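Local coordinates for protein TetR-family transcriptional regulator (Streptomyces coelicolor, PDB 2G7L) that probably regulates transcription by binding operator DNA as a TetR-type homodimer, with an N-terminal helix-turn-helix domain and a helical C-terminal regulatory domain, at residues A143-G148 with I221-V226; P108-R112 with A160-T165; L19-I24 with S55-V60; V180-R184 with M198-V202. One frame throughout, in Å; residues are numbered along the deposited sequence.

Interaction 1. Residues A143-G148 with I221-V226; sequences AQVAWG and ITRTPV
A helix-end contact in the all-helical TetR C-terminal domain joins the beginning of helix 142-161 to the last turn of helix 206-223. Residues 143-148 are helical, as are 221-223; T224 (phi/psi -114/111) breaks the helix, and P225 (-60/143) and V226 (-85/118) run on extended. The backbones are closest at G148, whose CA lies 5.7 Å from I221 CA; a CB there would clash with I221 CG2 (2.7 Å) and with Q144 O (2.5 Å), so the close approach uses the missing side chain. I221 (m,t) sets CD1 3.6 Å from G148 O. Q144 supplies the polar link: chi1 -70°, chi2 160° and chi3 -132° carry NE2 to I221 O, a hydrogen bond of 3.0 Å and 147°, while its CG is 3.2 Å from T224 O and its OE1 3.3 Å from P225 CA. T224 OG1 hydrogen-bonds G220 O and also N219 ND2 of the second subunit, whose W212 NE1 bonds T224 O. V226, with a nearly eclipsed chi1 of -9°, splits its methyls: CG1 rests 3.7 Å from A143 CB, and CG2 makes a CH-pi contact with W147 (m, chi2 19°), 3.9 Å from the six-membered ring centroid and 5° off its normal.

Interaction 2. Residues P108-R112 with A160-T165; sequences PQLAR and AAEQAT
In the TetR-like C-terminal domain, an arginine ties the end of helix 142-161 to the start of helix 108-116, where R112 N bonds P108 O at 2.9 Å. A160 CB lies 3.7 Å from A111 CB, and A160 O accepts Q163 N at 3.0 Å. The CA of A161 lies 4.9 Å from that of R112, an approach allowed by the small A111, A160 and A161; A161 O accepts R112 NE (2.9 Å, 143°) and, weakly, R112 NH2 (3.3 Å). R112 reaches it in an extended m,t,t conformation. Q163 turns extended (-78/145), so that its O takes a weak bond from R112 NH2 (2.8 Å) and touches P108 CB (3.4 Å). A164 O is 3.8 Å from P108 CG. T165 N donates to water 1 (3.0 Å), which accepts from R112 NH2 (3.2 Å), and T165 OG1 lies over the guanidinium face. A111 and A160 both pack on L104 of helix 89-106, L110 meets helix 63-74, and A161 touches L115 of the second subunit.

Interaction 3. Residues L19-I24 with S55-V60; sequences LSRRWI and SLYVYV
This is a largely apolar contact within the N-terminal helix-turn-helix domain, between the start of helix 21-35 and the segment that begins in helix 53-56, which corresponds to the recognition helix of TetR proteins. L19 is extended (-81/134), and S20 is the N-cap: its OG accepts W23 N at 3.2 Å and 157°, and its O takes I24 N at 3.1 Å. On the other side 55-59 keep helical phi/psi, weakly bonded at 55-56 and without the regular bonds at 57-59, with V60 N bonded to L56 O at 2.9 Å, until V60 itself turns extended (-123/117). The segments pair L19 with S55 (CA-CA 8.2 Å), I24 with L56 (7.5 Å) and R21 with Y59 (5.4 Å). At the closest of these, the Y59 ring (chi1 -58°, chi2 105°) lies with R21 N and S20 C over one face. I24 (m,t) fills the middle, its CD1 3.3 Å from Y59 CD1 and 4.0 Å from L56 CD2, its CG2 3.9 Å from V60 CG1. L19 CD2 meets S55 CB at 3.6 Å. R21, extended t,t,t, sends NH2 to Y59 O, a weak hydrogen bond (2.9 Å, 126°). I24 and L56 both also pack on L45 of helix 42-48, merging the contact with the three-helix core. Most of the close contacts are between aliphatic and aromatic side chains, with a weak arginine-to-carbonyl hydrogen bond at the margin.

Interaction 4. Residues V180-R184 with M198-V202; sequences VRALR and MPLLV
V202 lays its side chain across the face of the R184 guanidinium, its CG2 3.8 Å from R184 CZ. The same valine (chi1 -49°) also reaches V180, whose CG1 is 4.0 Å from V202 CB, and L183, whose CD2 is 4.1 Å from V202 CG1. Segment 180-184 is regular helix, R184 N bonding V180 O at 3.0 Å, so V180, L183 and R184 share the side met by 198-202. That partner opens with M198 (-95/139) and a cis peptide bond before P199; 199-201 have helical phi/psi, closed by V202 N to P199 O at 3.1 Å. CA atoms pair V180 with V202 (6.4 Å) and R184 with M198 (7.4 Å). M198 is selenomethionine, folded m,m,m: its SE lies 4.3 Å from L183 CB and its CE 4.1 Å from R184 CG. L201 (t,p) brings CD2 to 4.1 Å from L183 CG, L183 itself being off the usual wells (chi1 -96°, chi2 -10°). This is helix-to-loop packing in the TetR-like C-terminal domain, setting helix 178-185 against the loop between helices 192-197 and 206-223. I194 packs against both L183 and L201, which L125 and L132 of the second subunit cover in turn. Between the segments there are only van der Waals contacts; the arginine takes part through its flat guanidinium face and aliphatic stem, not through hydrogen bonds to 198-202.

Overall arrangement
Interaction 3 belongs to the N-terminal helix-turn-helix domain, presumably the DNA-binding part, the other three to the C-terminal domain. Interaction 3 lies 47 Å, centre to centre, from interaction 4, across the chain's centre, with interaction 2 between them at 25 Å and 22 Å. Interactions 1 and 2 draw on the two ends of helix 142-161, their centres 27 Å apart. Within one chain interactions 1 and 4 are remote (centres 32 Å, nearest atoms about 20 Å), yet dimerisation brings them together: W147 NE1 of one subunit bonds weakly to L200 O of the other, and A143 packs on that L200. Interactions 1, 2 and 4 touch the second subunit; interaction 3 does not.

Interaction 1. Residues A143-G148 with I221-V226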
# COMPACT_ATOMS: atom_id res chain seq x y z
N ALA A 143 -13.65 18.17 -5.24
CA ALA A 143 -13.72 16.97 -4.40
C ALA A 143 -12.87 15.85 -4.99
O ALA A 143 -12.15 15.15 -4.28
CB ALA A 143 -15.14 16.53 -4.21
N GLN A 144 -12.89 15.75 -6.32
CA GLN A 144 -12.17 14.73 -7.06
C GLN A 144 -10.70 15.02 -7.09
O GLN A 144 -9.83 14.09 -7.08
CB GLN A 144 -12.69 14.63 -8.49
CG GLN A 144 -14.09 14.03 -8.51
CD GLN A 144 -14.88 14.33 -9.79
OE1 GLN A 144 -16.03 14.75 -9.71
NE2 GLN A 144 -14.29 14.07 -10.94
N VAL A 145 -10.35 16.31 -7.14
CA VAL A 145 -8.89 16.58 -7.06
C VAL A 145 -8.33 16.34 -5.64
O VAL A 145 -7.24 15.89 -5.52
CB VAL A 145 -8.38 17.84 -7.87
CG1 VAL A 145 -9.46 18.59 -8.68
CG2 VAL A 145 -7.31 18.65 -7.18
N ALA A 146 -9.13 16.59 -4.62
CA ALA A 146 -8.78 16.45 -3.22
C ALA A 146 -8.60 14.96 -2.83
O ALA A 146 -7.56 14.60 -2.30
CB ALA A 146 -9.90 17.12 -2.34
N TRP A 147 -9.61 14.10 -3.13
CA TRP A 147 -9.50 12.65 -2.91
C TRP A 147 -8.55 12.00 -3.90
O TRP A 147 -7.87 11.01 -3.58
CB TRP A 147 -10.89 12.02 -2.92
CG TRP A 147 -11.74 12.39 -1.73
CD1 TRP A 147 -11.56 13.44 -0.90
CD2 TRP A 147 -12.92 11.70 -1.25
NE1 TRP A 147 -12.60 13.48 0.07
CE2 TRP A 147 -13.43 12.42 -0.15
CE3 TRP A 147 -13.57 10.53 -1.65
CZ2 TRP A 147 -14.57 12.00 0.57
CZ3 TRP A 147 -14.70 10.14 -0.96
CH2 TRP A 147 -15.19 10.86 0.13
N GLY A 148 -8.39 12.61 -5.08
CA GLY A 148 -7.51 12.05 -6.07
C GLY A 148 -6.03 12.08 -5.74
O GLY A 148 -5.28 11.15 -6.01
N ILE A 221 -10.07 9.32 -11.72
CA ILE A 221 -10.29 10.46 -10.80
C ILE A 221 -11.09 11.58 -11.50
O ILE A 221 -12.10 12.09 -10.96
CB ILE A 221 -8.96 11.01 -10.26
CG1 ILE A 221 -8.31 10.02 -9.26
CG2 ILE A 221 -9.16 12.46 -9.63
CD1 ILE A 221 -6.81 10.25 -9.12
N THR A 222 -10.68 11.93 -12.72
CA THR A 222 -11.33 13.07 -13.42
C THR A 222 -12.77 12.76 -13.78
O THR A 222 -13.59 13.68 -13.83
CB THR A 222 -10.56 13.54 -14.64
OG1 THR A 222 -10.36 12.44 -15.54
CG2 THR A 222 -9.18 14.11 -14.24
N ARG A 223 -13.11 11.46 -13.93
CA ARG A 223 -14.44 11.14 -14.35
C ARG A 223 -15.41 10.62 -13.34
O ARG A 223 -16.60 10.48 -13.63
CB ARG A 223 -14.43 10.35 -15.64
CG ARG A 223 -14.24 8.93 -15.54
CD ARG A 223 -13.28 8.50 -16.66
NE ARG A 223 -13.05 9.54 -17.67
CZ ARG A 223 -12.37 9.37 -18.81
NH1 ARG A 223 -11.84 8.19 -19.12
NH2 ARG A 223 -12.21 10.39 -19.65
N THR A 224 -14.96 10.45 -12.11
CA THR A 224 -15.82 9.85 -11.08
C THR A 224 -16.15 10.84 -9.99
O THR A 224 -15.29 11.21 -9.24
CB THR A 224 -15.14 8.60 -10.41
OG1 THR A 224 -14.62 7.71 -11.40
CG2 THR A 224 -16.10 7.88 -9.53
N PRO A 225 -17.41 11.28 -9.90
CA PRO A 225 -17.87 12.16 -8.82
C PRO A 225 -17.72 11.52 -7.42
O PRO A 225 -17.90 10.29 -7.27
CB PRO A 225 -19.36 12.32 -9.12
CG PRO A 225 -19.47 12.09 -10.58
CD PRO A 225 -18.48 11.01 -10.89
N VAL A 226 -17.36 12.36 -6.44
CA VAL A 226 -17.41 11.96 -5.06
C VAL A 226 -18.78 12.14 -4.44
O VAL A 226 -19.35 13.24 -4.44
CB VAL A 226 -16.14 12.36 -4.17
CG1 VAL A 226 -15.04 12.88 -4.96
CG2 VAL A 226 -16.46 13.10 -2.97

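Interaction 2. Residues P108-R112 with A160-T165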
# COMPACT_ATOMS: atom_id res chain seq x y z
N PRO A 108 12.46 1.37 0.40
CA PRO A 108 11.14 0.69 0.47
C PRO A 108 10.54 0.59 1.82
O PRO A 108 9.32 0.70 1.95
CB PRO A 108 11.40 -0.67 -0.21
CG PRO A 108 12.46 -0.31 -1.26
CD PRO A 108 13.43 0.53 -0.34
N GLN A 109 11.37 0.48 2.86
CA GLN A 109 10.85 0.53 4.21
C GLN A 109 10.22 1.86 4.56
O GLN A 109 9.29 1.89 5.34
CB GLN A 109 11.92 0.16 5.24
CG GLN A 109 11.41 0.16 6.69
CD GLN A 109 10.19 -0.73 6.90
OE1 GLN A 109 10.23 -1.91 6.54
NE2 GLN A 109 9.12 -0.17 7.54
N LEU A 110 10.70 2.97 3.97
CA LEU A 110 9.99 4.24 4.15
C LEU A 110 8.61 4.28 3.50
O LEU A 110 7.66 4.82 4.09
CB LEU A 110 10.85 5.46 3.70
CG LEU A 110 12.18 5.65 4.49
CD1 LEU A 110 12.90 6.92 4.00
CD2 LEU A 110 11.92 5.68 6.02
N ALA A 111 8.49 3.74 2.28
CA ALA A 111 7.14 3.49 1.65
C ALA A 111 6.27 2.64 2.59
O ALA A 111 5.13 3.04 2.88
CB ALA A 111 7.25 2.80 0.26
N ARG A 112 6.83 1.53 3.13
CA ARG A 112 6.04 0.67 4.03
C ARG A 112 5.55 1.42 5.23
O ARG A 112 4.37 1.30 5.64
CB ARG A 112 6.81 -0.57 4.48
CG ARG A 112 6.99 -1.59 3.38
CD ARG A 112 8.02 -2.67 3.74
NE ARG A 112 8.56 -3.15 2.48
CZ ARG A 112 9.46 -4.11 2.34
NH1 ARG A 112 9.91 -4.77 3.40
NH2 ARG A 112 9.87 -4.46 1.15
N ALA A 160 5.86 1.06 -4.30
CA ALA A 160 7.24 1.08 -3.76
C ALA A 160 7.40 0.16 -2.53
O ALA A 160 8.45 -0.46 -2.35
CB ALA A 160 7.65 2.54 -3.43
N ALA A 161 6.34 0.06 -1.71
CA ALA A 161 6.29 -0.90 -0.59
C ALA A 161 6.61 -2.36 -0.93
O ALA A 161 7.21 -3.08 -0.11
CB ALA A 161 4.93 -0.80 0.18
N GLU A 162 6.18 -2.77 -2.13
CA GLU A 162 6.36 -4.11 -2.68
C GLU A 162 7.77 -4.36 -3.21
O GLU A 162 8.07 -5.47 -3.60
CB GLU A 162 5.37 -4.36 -3.84
CG GLU A 162 3.82 -4.28 -3.50
CD GLU A 162 2.91 -4.59 -4.73
OE1 GLU A 162 1.90 -5.32 -4.56
OE2 GLU A 162 3.18 -4.10 -5.88
N GLN A 163 8.61 -3.31 -3.28
CA GLN A 163 10.01 -3.45 -3.73
C GLN A 163 10.89 -4.03 -2.62
O GLN A 163 10.67 -3.76 -1.43
CB GLN A 163 10.58 -2.12 -4.24
CG GLN A 163 9.80 -1.44 -5.41
CD GLN A 163 9.31 -2.43 -6.48
OE1 GLN A 163 10.11 -3.18 -7.05
NE2 GLN A 163 7.99 -2.44 -6.74
N ALA A 164 11.87 -4.85 -3.02
CA ALA A 164 12.79 -5.53 -2.08
C ALA A 164 13.56 -4.51 -1.20
O ALA A 164 14.25 -3.64 -1.74
CB ALA A 164 13.78 -6.43 -2.84
N THR A 165 13.41 -4.61 0.12
CA THR A 165 14.19 -3.80 1.09
C THR A 165 15.68 -4.11 1.02
O THR A 165 16.50 -3.22 0.83
CB THR A 165 13.64 -3.95 2.56
OG1 THR A 165 12.73 -2.88 2.82
CG2 THR A 165 14.72 -3.90 3.60
O HOH W 1 12.03 -6.83 1.67

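Interaction 3. Residues L19-I24 with S55-V60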
# COMPACT_ATOMS: atom_id res chain seq x y z
N LEU A 19 17.20 20.11 22.96
CA LEU A 19 16.69 19.07 22.08
C LEU A 19 15.65 19.73 21.19
O LEU A 19 14.81 20.48 21.70
CB LEU A 19 16.04 17.98 22.91
CG LEU A 19 15.96 16.52 22.47
CD1 LEU A 19 17.18 15.98 21.66
CD2 LEU A 19 15.71 15.66 23.70
N SER A 20 15.70 19.48 19.88
CA SER A 20 14.62 19.95 19.00
C SER A 20 14.19 18.84 18.05
O SER A 20 14.92 17.86 17.87
CB SER A 20 15.03 21.20 18.22
OG SER A 20 16.17 20.92 17.40
N ARG A 21 13.02 19.01 17.42
CA ARG A 21 12.58 18.12 16.37
C ARG A 21 13.61 18.12 15.23
O ARG A 21 14.01 17.05 14.76
CB ARG A 21 11.19 18.50 15.87
CG ARG A 21 10.65 17.44 14.87
CD ARG A 21 9.20 17.55 14.52
NE ARG A 21 8.93 16.79 13.29
CZ ARG A 21 8.35 15.60 13.25
NH1 ARG A 21 8.15 14.97 12.09
NH2 ARG A 21 7.94 15.02 14.36
N ARG A 22 14.05 19.31 14.79
CA ARG A 22 14.98 19.38 13.67
C ARG A 22 16.25 18.56 13.96
O ARG A 22 16.74 17.84 13.10
CB ARG A 22 15.37 20.83 13.37
CG ARG A 22 16.46 20.91 12.25
CD ARG A 22 17.33 22.19 12.29
NE ARG A 22 18.00 22.34 13.57
CZ ARG A 22 19.12 21.71 13.91
NH1 ARG A 22 19.72 20.86 13.07
NH2 ARG A 22 19.61 21.93 15.11
N TRP A 23 16.81 18.71 15.16
CA TRP A 23 18.07 18.05 15.50
C TRP A 23 17.92 16.53 15.52
O TRP A 23 18.76 15.79 14.98
CB TRP A 23 18.61 18.57 16.84
CG TRP A 23 19.95 17.98 17.32
CD1 TRP A 23 20.96 17.39 16.56
CD2 TRP A 23 20.41 17.95 18.67
NE1 TRP A 23 22.00 16.99 17.37
CE2 TRP A 23 21.68 17.32 18.67
CE3 TRP A 23 19.87 18.40 19.89
CZ2 TRP A 23 22.43 17.16 19.86
CZ3 TRP A 23 20.62 18.25 21.06
CH2 TRP A 23 21.88 17.62 21.03
N ILE A 24 16.85 16.09 16.15
CA ILE A 24 16.49 14.64 16.22
C ILE A 24 16.40 14.02 14.85
O ILE A 24 16.97 12.91 14.59
CB ILE A 24 15.17 14.48 16.98
CG1 ILE A 24 15.37 14.87 18.44
CG2 ILE A 24 14.57 13.03 16.80
CD1 ILE A 24 14.08 15.21 19.20
N SER A 55 12.29 11.64 26.20
CA SER A 55 12.56 12.97 25.68
C SER A 55 12.24 13.10 24.20
O SER A 55 11.72 14.10 23.76
CB SER A 55 14.02 13.32 25.89
OG SER A 55 14.36 13.05 27.22
N LEU A 56 12.58 12.07 23.43
CA LEU A 56 12.38 12.08 21.99
C LEU A 56 10.93 11.95 21.62
O LEU A 56 10.53 12.41 20.57
CB LEU A 56 13.16 10.95 21.34
CG LEU A 56 14.64 10.79 21.60
CD1 LEU A 56 15.15 9.69 20.72
CD2 LEU A 56 15.36 12.07 21.34
N TYR A 57 10.14 11.33 22.50
CA TYR A 57 8.74 10.97 22.19
C TYR A 57 7.81 12.14 22.16
O TYR A 57 6.72 12.05 21.62
CB TYR A 57 8.18 9.90 23.17
CG TYR A 57 8.65 8.48 22.91
CD1 TYR A 57 9.11 7.67 23.96
CD2 TYR A 57 8.64 7.97 21.64
CE1 TYR A 57 9.56 6.37 23.72
CE2 TYR A 57 9.07 6.68 21.38
CZ TYR A 57 9.53 5.87 22.41
OH TYR A 57 9.94 4.58 22.13
N VAL A 58 8.23 13.25 22.74
CA VAL A 58 7.46 14.47 22.65
C VAL A 58 7.53 15.07 21.24
O VAL A 58 6.60 15.74 20.80
CB VAL A 58 7.85 15.48 23.78
CG1 VAL A 58 9.06 15.02 24.52
CG2 VAL A 58 8.04 16.90 23.25
N TYR A 59 8.64 14.82 20.54
CA TYR A 59 8.88 15.30 19.16
C TYR A 59 8.39 14.29 18.13
O TYR A 59 7.61 14.63 17.25
CB TYR A 59 10.35 15.66 18.96
CG TYR A 59 10.79 16.71 19.95
CD1 TYR A 59 11.59 16.37 21.04
CD2 TYR A 59 10.36 18.04 19.83
CE1 TYR A 59 11.98 17.32 21.97
CE2 TYR A 59 10.75 19.01 20.77
CZ TYR A 59 11.56 18.63 21.83
OH TYR A 59 11.96 19.57 22.79
N VAL A 60 8.82 13.04 18.26
CA VAL A 60 8.40 11.96 17.37
C VAL A 60 7.77 10.83 18.20
O VAL A 60 8.44 10.22 19.05
CB VAL A 60 9.56 11.50 16.35
CG1 VAL A 60 10.92 11.75 16.91
CG2 VAL A 60 9.44 10.09 15.99

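Interaction 4. Residues V180-R184 with M198-V202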
# COMPACT_ATOMS: atom_id res chain seq x y z
N VAL A 180 3.50 -15.68 -8.15
CA VAL A 180 3.71 -15.75 -9.59
C VAL A 180 3.83 -17.20 -10.03
O VAL A 180 3.21 -17.59 -11.06
CB VAL A 180 4.90 -14.89 -10.07
CG1 VAL A 180 5.24 -15.15 -11.58
CG2 VAL A 180 4.58 -13.39 -9.84
N ARG A 181 4.55 -18.00 -9.25
CA ARG A 181 4.65 -19.47 -9.50
C ARG A 181 3.27 -20.16 -9.44
O ARG A 181 2.91 -20.91 -10.36
CB ARG A 181 5.65 -20.14 -8.54
CG ARG A 181 7.11 -19.68 -8.79
CD ARG A 181 8.22 -20.49 -8.06
NE ARG A 181 8.21 -20.30 -6.61
CZ ARG A 181 8.76 -19.26 -5.97
NH1 ARG A 181 9.35 -18.27 -6.67
NH2 ARG A 181 8.70 -19.20 -4.63
N ALA A 182 2.51 -19.86 -8.38
CA ALA A 182 1.20 -20.47 -8.17
C ALA A 182 0.21 -20.13 -9.29
O ALA A 182 -0.67 -20.95 -9.62
CB ALA A 182 0.65 -20.09 -6.80
N LEU A 183 0.34 -18.92 -9.84
CA LEU A 183 -0.49 -18.45 -10.94
C LEU A 183 -0.10 -19.18 -12.24
O LEU A 183 -0.99 -19.69 -12.93
CB LEU A 183 -0.41 -16.93 -11.13
CG LEU A 183 -1.41 -15.89 -10.54
CD1 LEU A 183 -2.75 -16.41 -9.89
CD2 LEU A 183 -0.79 -14.78 -9.75
N ARG A 184 1.20 -19.25 -12.54
CA ARG A 184 1.68 -20.07 -13.67
C ARG A 184 1.24 -21.58 -13.61
O ARG A 184 1.07 -22.22 -14.66
CB ARG A 184 3.21 -19.94 -13.88
CG ARG A 184 3.72 -18.52 -13.78
CD ARG A 184 5.16 -18.32 -14.30
NE ARG A 184 5.12 -17.65 -15.60
CZ ARG A 184 5.69 -16.48 -15.91
NH1 ARG A 184 6.40 -15.80 -15.02
NH2 ARG A 184 5.56 -15.99 -17.15
N MSE A 198 -3.21 -15.20 -18.38
CA MSE A 198 -1.79 -15.44 -18.35
C MSE A 198 -1.31 -15.44 -19.78
O MSE A 198 -1.97 -16.01 -20.63
CB MSE A 198 -1.51 -16.83 -17.73
CG MSE A 198 -1.75 -16.89 -16.22
SE MSE A 198 -0.48 -15.79 -15.25
CE MSE A 198 1.09 -16.48 -16.15
N PRO A 199 -0.13 -14.83 -20.06
CA PRO A 199 0.95 -14.30 -19.25
C PRO A 199 0.78 -12.88 -18.67
O PRO A 199 1.54 -12.50 -17.76
CB PRO A 199 2.13 -14.29 -20.23
CG PRO A 199 1.53 -14.19 -21.56
CD PRO A 199 0.13 -14.66 -21.50
N LEU A 200 -0.18 -12.11 -19.17
CA LEU A 200 -0.26 -10.69 -18.78
C LEU A 200 -0.55 -10.47 -17.29
O LEU A 200 -0.16 -9.44 -16.73
CB LEU A 200 -1.29 -9.90 -19.64
CG LEU A 200 -0.83 -9.36 -20.99
CD1 LEU A 200 -1.96 -8.60 -21.67
CD2 LEU A 200 0.40 -8.48 -20.89
N LEU A 201 -1.23 -11.43 -16.65
CA LEU A 201 -1.55 -11.32 -15.23
C LEU A 201 -0.24 -11.14 -14.40
O LEU A 201 -0.20 -10.45 -13.39
CB LEU A 201 -2.31 -12.56 -14.82
CG LEU A 201 -2.84 -12.69 -13.40
CD1 LEU A 201 -3.57 -11.43 -13.11
CD2 LEU A 201 -3.74 -13.92 -13.23
N VAL A 202 0.85 -11.72 -14.89
CA VAL A 202 2.16 -11.58 -14.22
C VAL A 202 3.22 -10.81 -15.06
O VAL A 202 4.36 -10.67 -14.64
CB VAL A 202 2.68 -12.99 -13.73
CG1 VAL A 202 1.56 -13.72 -12.97
CG2 VAL A 202 3.10 -13.86 -14.93